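Local coordinates for aminotransferase TlmJ (Streptoalloteichus hindustanus, PDB 5UID), which probably catalyses pyridoxal 5'-phosphate-dependent amino-group transfer in natural-product biosynthesis, as a member of the DegT/DnrJ/EryC1 aminotransferase family, at residues Val81-Ser86 with Val102-Asp107; Leu72-Gly77 with Ala95-Arg100. All coordinates share one frame; numbering follows the deposited sequence.

Interaction 1. Residues Val81-Ser86 with Val102-Asp107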
loop_
_atom_site.group_PDB
_atom_site.type_symbol
_atom_site.label_atom_id
_atom_site.label_comp_id
_atom_site.label_asym_id
_atom_site.label_seq_id
_atom_site.Cartn_x
_atom_site.Cartn_y
_atom_site.Cartn_z
ATOM N N VAL A 81 -9.539 2.677 -23.186
ATOM C CA VAL A 81 -10.606 1.709 -23.402
ATOM C C VAL A 81 -10.420 0.543 -22.441
ATOM O O VAL A 81 -9.305 0.035 -22.268
ATOM C CB VAL A 81 -10.623 1.223 -24.861
ATOM C CG1 VAL A 81 -11.720 0.195 -25.061
ATOM C CG2 VAL A 81 -10.813 2.400 -25.810
ATOM N N LEU A 82 -11.513 0.125 -21.810
ATOM C CA LEU A 82 -11.536 -1.028 -20.924
ATOM C C LEU A 82 -12.958 -1.564 -20.914
ATOM O O LEU A 82 -13.906 -0.791 -21.091
ATOM C CB LEU A 82 -11.080 -0.674 -19.498
ATOM C CG LEU A 82 -11.958 0.181 -18.578
ATOM C CD1 LEU A 82 -11.377 0.183 -17.164
ATOM C CD2 LEU A 82 -12.116 1.615 -19.088
ATOM N N PRO A 83 -13.140 -2.873 -20.739
ATOM C CA PRO A 83 -14.502 -3.414 -20.695
ATOM C C PRO A 83 -15.265 -2.881 -19.494
ATOM O O PRO A 83 -14.687 -2.576 -18.448
ATOM C CB PRO A 83 -14.282 -4.928 -20.598
ATOM C CG PRO A 83 -12.909 -5.077 -20.042
ATOM C CD PRO A 83 -12.125 -3.929 -20.603
ATOM N N SER A 84 -16.584 -2.752 -19.665
ATOM C CA SER A 84 -17.434 -2.372 -18.542
ATOM C C SER A 84 -17.269 -3.338 -17.379
ATOM O O SER A 84 -17.384 -2.939 -16.215
ATOM C CB SER A 84 -18.894 -2.309 -18.987
ATOM O OG SER A 84 -19.732 -1.893 -17.925
ATOM N N ILE A 85 -16.988 -4.604 -17.674
ATOM C CA ILE A 85 -16.723 -5.602 -16.629
ATOM C C ILE A 85 -15.234 -5.500 -16.320
ATOM O O ILE A 85 -14.404 -6.294 -16.769
ATOM C CB ILE A 85 -17.149 -7.011 -17.053
ATOM C CG1 ILE A 85 -18.597 -6.998 -17.553
ATOM C CG2 ILE A 85 -16.988 -7.991 -15.895
ATOM C CD1 ILE A 85 -19.584 -6.433 -16.552
ATOM N N SER A 86 -14.884 -4.479 -15.540
ATOM C CA SER A 86 -13.519 -4.282 -15.080
ATOM C C SER A 86 -13.542 -3.931 -13.600
ATOM O O SER A 86 -14.566 -3.512 -13.057
ATOM C CB SER A 86 -12.795 -3.180 -15.869
ATOM O OG SER A 86 -12.600 -3.555 -17.222
ATOM N N VAL A 102 -13.192 4.928 -21.307
ATOM C CA VAL A 102 -14.141 4.639 -22.378
ATOM C C VAL A 102 -14.469 3.154 -22.311
ATOM O O VAL A 102 -13.646 2.309 -22.684
ATOM C CB VAL A 102 -13.587 5.030 -23.753
ATOM C CG1 VAL A 102 -14.580 4.662 -24.848
ATOM C CG2 VAL A 102 -13.276 6.519 -23.790
ATOM N N PHE A 103 -15.672 2.832 -21.844
ATOM C CA PHE A 103 -16.037 1.446 -21.595
ATOM C C PHE A 103 -16.505 0.757 -22.871
ATOM O O PHE A 103 -17.248 1.332 -23.673
ATOM C CB PHE A 103 -17.127 1.367 -20.525
ATOM C CG PHE A 103 -16.700 1.905 -19.189
ATOM C CD1 PHE A 103 -15.742 1.245 -18.439
ATOM C CD2 PHE A 103 -17.257 3.068 -18.683
ATOM C CE1 PHE A 103 -15.341 1.737 -17.210
ATOM C CE2 PHE A 103 -16.866 3.566 -17.453
ATOM C CZ PHE A 103 -15.905 2.900 -16.717
ATOM N N CYS A 104 -16.063 -0.484 -23.055
ATOM C CA CYS A 104 -16.493 -1.311 -24.171
ATOM C C CYS A 104 -17.307 -2.492 -23.659
ATOM O O CYS A 104 -17.275 -2.836 -22.474
ATOM C CB CYS A 104 -15.295 -1.806 -24.994
ATOM S SG CYS A 104 -14.302 -3.098 -24.211
ATOM N N ASP A 105 -18.045 -3.111 -24.575
ATOM C CA ASP A 105 -18.948 -4.198 -24.234
ATOM C C ASP A 105 -18.171 -5.499 -24.037
ATOM O O ASP A 105 -16.955 -5.571 -24.242
ATOM C CB ASP A 105 -20.015 -4.350 -25.314
ATOM C CG ASP A 105 -21.354 -4.770 -24.749
ATOM O OD1 ASP A 105 -21.386 -5.228 -23.587
ATOM O OD2 ASP A 105 -22.370 -4.640 -25.464
ATOM N N VAL A 106 -18.888 -6.550 -23.628
ATOM C CA VAL A 106 -18.305 -7.865 -23.395
ATOM C C VAL A 106 -19.227 -8.932 -23.971
ATOM O O VAL A 106 -20.421 -8.714 -24.184
ATOM C CB VAL A 106 -18.057 -8.155 -21.894
ATOM C CG1 VAL A 106 -17.093 -7.141 -21.291
ATOM C CG2 VAL A 106 -19.376 -8.178 -21.129
ATOM N N ASP A 107 -18.647 -10.096 -24.224
ATOM C CA ASP A 107 -19.422 -11.291 -24.535
ATOM C C ASP A 107 -20.177 -11.717 -23.282
ATOM O O ASP A 107 -19.542 -11.995 -22.257
ATOM C CB ASP A 107 -18.479 -12.398 -25.016
ATOM C CG ASP A 107 -19.209 -13.633 -25.520
ATOM O OD1 ASP A 107 -20.318 -13.944 -25.036
ATOM O OD2 ASP A 107 -18.652 -14.311 -26.407
#

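Interaction 2. Residues Leu72-Gly77 with Ala95-Arg100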
loop_
_atom_site.group_PDB
_atom_site.type_symbol
_atom_site.label_atom_id
_atom_site.label_comp_id
_atom_site.label_asym_id
_atom_site.label_seq_id
_atom_site.Cartn_x
_atom_site.Cartn_y
_atom_site.Cartn_z
ATOM N N LEU A 72 2.571 5.613 -18.490
ATOM C CA LEU A 72 2.179 5.775 -19.885
ATOM C C LEU A 72 1.862 7.223 -20.232
ATOM O O LEU A 72 1.789 7.561 -21.418
ATOM C CB LEU A 72 0.978 4.882 -20.199
ATOM C CG LEU A 72 1.242 3.375 -20.203
ATOM C CD1 LEU A 72 -0.057 2.611 -20.387
ATOM C CD2 LEU A 72 2.239 3.009 -21.290
ATOM N N GLY A 73 1.669 8.080 -19.233
ATOM C CA GLY A 73 1.471 9.492 -19.487
ATOM C C GLY A 73 0.077 9.889 -19.910
ATOM O O GLY A 73 -0.081 10.886 -20.623
ATOM N N VAL A 74 -0.947 9.140 -19.497
ATOM C CA VAL A 74 -2.314 9.527 -19.817
ATOM C C VAL A 74 -2.702 10.741 -18.982
ATOM O O VAL A 74 -2.204 10.946 -17.867
ATOM C CB VAL A 74 -3.290 8.356 -19.591
ATOM C CG1 VAL A 74 -2.812 7.115 -20.329
ATOM C CG2 VAL A 74 -3.461 8.069 -18.109
ATOM N N GLY A 75 -3.592 11.565 -19.530
ATOM C CA GLY A 75 -4.016 12.773 -18.861
ATOM C C GLY A 75 -5.257 13.386 -19.476
ATOM O O GLY A 75 -6.021 12.720 -20.182
ATOM N N PRO A 76 -5.483 14.673 -19.209
ATOM C CA PRO A 76 -6.661 15.347 -19.771
ATOM C C PRO A 76 -6.656 15.299 -21.291
ATOM O O PRO A 76 -5.628 15.518 -21.937
ATOM C CB PRO A 76 -6.529 16.785 -19.252
ATOM C CG PRO A 76 -5.664 16.673 -18.034
ATOM C CD PRO A 76 -4.702 15.558 -18.328
ATOM N N GLY A 77 -7.824 15.008 -21.860
ATOM C CA GLY A 77 -7.967 14.859 -23.290
ATOM C C GLY A 77 -7.687 13.466 -23.813
ATOM O O GLY A 77 -8.011 13.180 -24.973
ATOM N N ALA A 95 -9.337 7.850 -14.523
ATOM C CA ALA A 95 -9.977 9.132 -14.256
ATOM C C ALA A 95 -9.189 9.999 -13.280
ATOM O O ALA A 95 -9.340 11.225 -13.307
ATOM C CB ALA A 95 -11.394 8.905 -13.727
ATOM N N ALA A 96 -8.356 9.402 -12.421
ATOM C CA ALA A 96 -7.587 10.202 -11.472
ATOM C C ALA A 96 -6.525 11.040 -12.171
ATOM O O ALA A 96 -6.141 12.099 -11.663
ATOM C CB ALA A 96 -6.938 9.304 -10.418
ATOM N N ARG A 97 -6.040 10.589 -13.324
ATOM C CA ARG A 97 -5.071 11.351 -14.103
ATOM C C ARG A 97 -5.717 12.431 -14.961
ATOM O O ARG A 97 -4.998 13.181 -15.632
ATOM C CB ARG A 97 -4.256 10.409 -14.991
ATOM C CG ARG A 97 -3.365 9.445 -14.225
ATOM C CD ARG A 97 -1.912 9.626 -14.619
ATOM N NE ARG A 97 -1.439 10.977 -14.332
ATOM C CZ ARG A 97 -0.335 11.509 -14.846
ATOM N NH1 ARG A 97 0.415 10.806 -15.686
ATOM N NH2 ARG A 97 0.019 12.746 -14.527
ATOM N N GLY A 98 -7.044 12.537 -14.952
ATOM C CA GLY A 98 -7.742 13.450 -15.831
ATOM C C GLY A 98 -8.183 12.850 -17.147
ATOM O O GLY A 98 -8.790 13.560 -17.958
ATOM N N ALA A 99 -7.900 11.574 -17.387
ATOM C CA ALA A 99 -8.297 10.903 -18.615
ATOM C C ALA A 99 -9.715 10.358 -18.496
ATOM O O ALA A 99 -10.264 10.210 -17.401
ATOM C CB ALA A 99 -7.327 9.770 -18.950
ATOM N N ARG A 100 -10.305 10.048 -19.651
ATOM C CA ARG A 100 -11.684 9.587 -19.708
ATOM C C ARG A 100 -11.721 8.084 -19.927
ATOM O O ARG A 100 -11.264 7.611 -20.980
ATOM C CB ARG A 100 -12.437 10.300 -20.825
ATOM C CG ARG A 100 -13.855 9.803 -21.041
ATOM C CD ARG A 100 -14.597 10.692 -22.030
ATOM N NE ARG A 100 -15.945 10.204 -22.303
ATOM C CZ ARG A 100 -16.289 9.526 -23.394
ATOM N NH1 ARG A 100 -15.383 9.259 -24.325
ATOM N NH2 ARG A 100 -17.541 9.119 -23.557
#

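Interaction 1. Residues Val81-Ser86 with Val102-Asp107
The carbonyl oxygen of Cys104 is gripped twice by the neighbouring strand: the N-H of Ser84 reaches Cys104 O at 2.9 Å, in the carbonyl plane, and the CA-H of Pro83 makes a longer contact with the same oxygen. The Pro83 ring breaks no bond here, since its nitrogen faces away from strand 100-104. Further back, Cys104 N binds Leu82 O at 2.9 Å and Leu82 N binds Val102 O at 3.2 Å, as expected of parallel strands in a beta-alpha-beta unit. Leu82 and Phe103 lie side by side on one face, Leu82 CD2 resting 3.7 Å from Phe103 CD1 at an oblique angle to the ring. With Phe103 CG anti to its carbonyl carbon (chi1 -62°), the ring lies alongside the leucine, against helix 88-95. Val81 and Val102 take the other face. Past the strand ends, Val106 CG1 meets Pro83 CB at 3.6 Å, while Val106 CG2 lies 3.8 Å from Ile85 CG1, the two side chains crossing nearly at right angles. Ser84 OG turns elsewhere, to His334 ND1. With every touching residue buried, backbone bonds fix the register and satisfy these main-chain polar atoms inside an otherwise apolar contact.

Interaction 2. Residues Leu72-Gly77 with Ala95-Arg100
Arg97 lays its side chain across the carbonyl of Val74, where two loops meet just beyond helices that each end in a Schellman motif, at Gly73 and at Gly98. The arginine leaves its backbone with CG anti to the carbonyl carbon, then bends at chi2 (-121°) and chi3 (60°), which carries the guanidinium over the Val74 carbonyl toward Gly73. Val74 O thereby sits over one face of the guanidinium, displaced toward its rim; Arg97 NH1 is 3.4 Å from Val74 O, but the angle is too poor for a hydrogen bond, so the attraction is probably mainly electrostatic. The aliphatic part of the arginine crosses the valine at about a right angle, with Val74 CG2 4.0 Å from Arg97 CB. An alanine at Arg97 would probably leave the Val74 carbonyl without its positively charged cover and bare one flank of the valine. Val74 CG2, set between its own backbone N and carbonyl carbon (chi1 of CG1 -53°), also faces Ala99 CB at 4.3 Å. That methyl in turn lies 3.5 Å from Gly75 O. A side chain at Gly98 would be jammed against the carbonyl oxygen of Arg97 and would press on Pro76 CG. No hydrogen bond joins the loops; carbon hydrogens meet carbonyls instead, Gly75 CA lying 3.4 Å from Arg97 O and Pro76 CA 3.3 Å from Gly98 O.

Interactions 1 and 2 lie at the two ends of the same pair of strands, 79-83 and 100-104, with centres about 17 Å apart. Interaction 2 joins the loops leading into them, and interaction 1 joins their C-terminal ends and the turns beyond. The gap is short on one strand, Arg100 CA lying 6.1 Å from Val102 CA, and longer on the other, 13.4 Å from Gly77 CA to Val81 CA. Between the two contacts the strands stay paired by backbone bonds of Arg100 with Asp78 and Val80 and of Val102 with Val80. Beside interaction 2, Ala95 and Ala96 pack on Phe241 of the second subunit. Neither contact includes a pyridoxal-phosphate pocket residue such as Asp193 or Asn248.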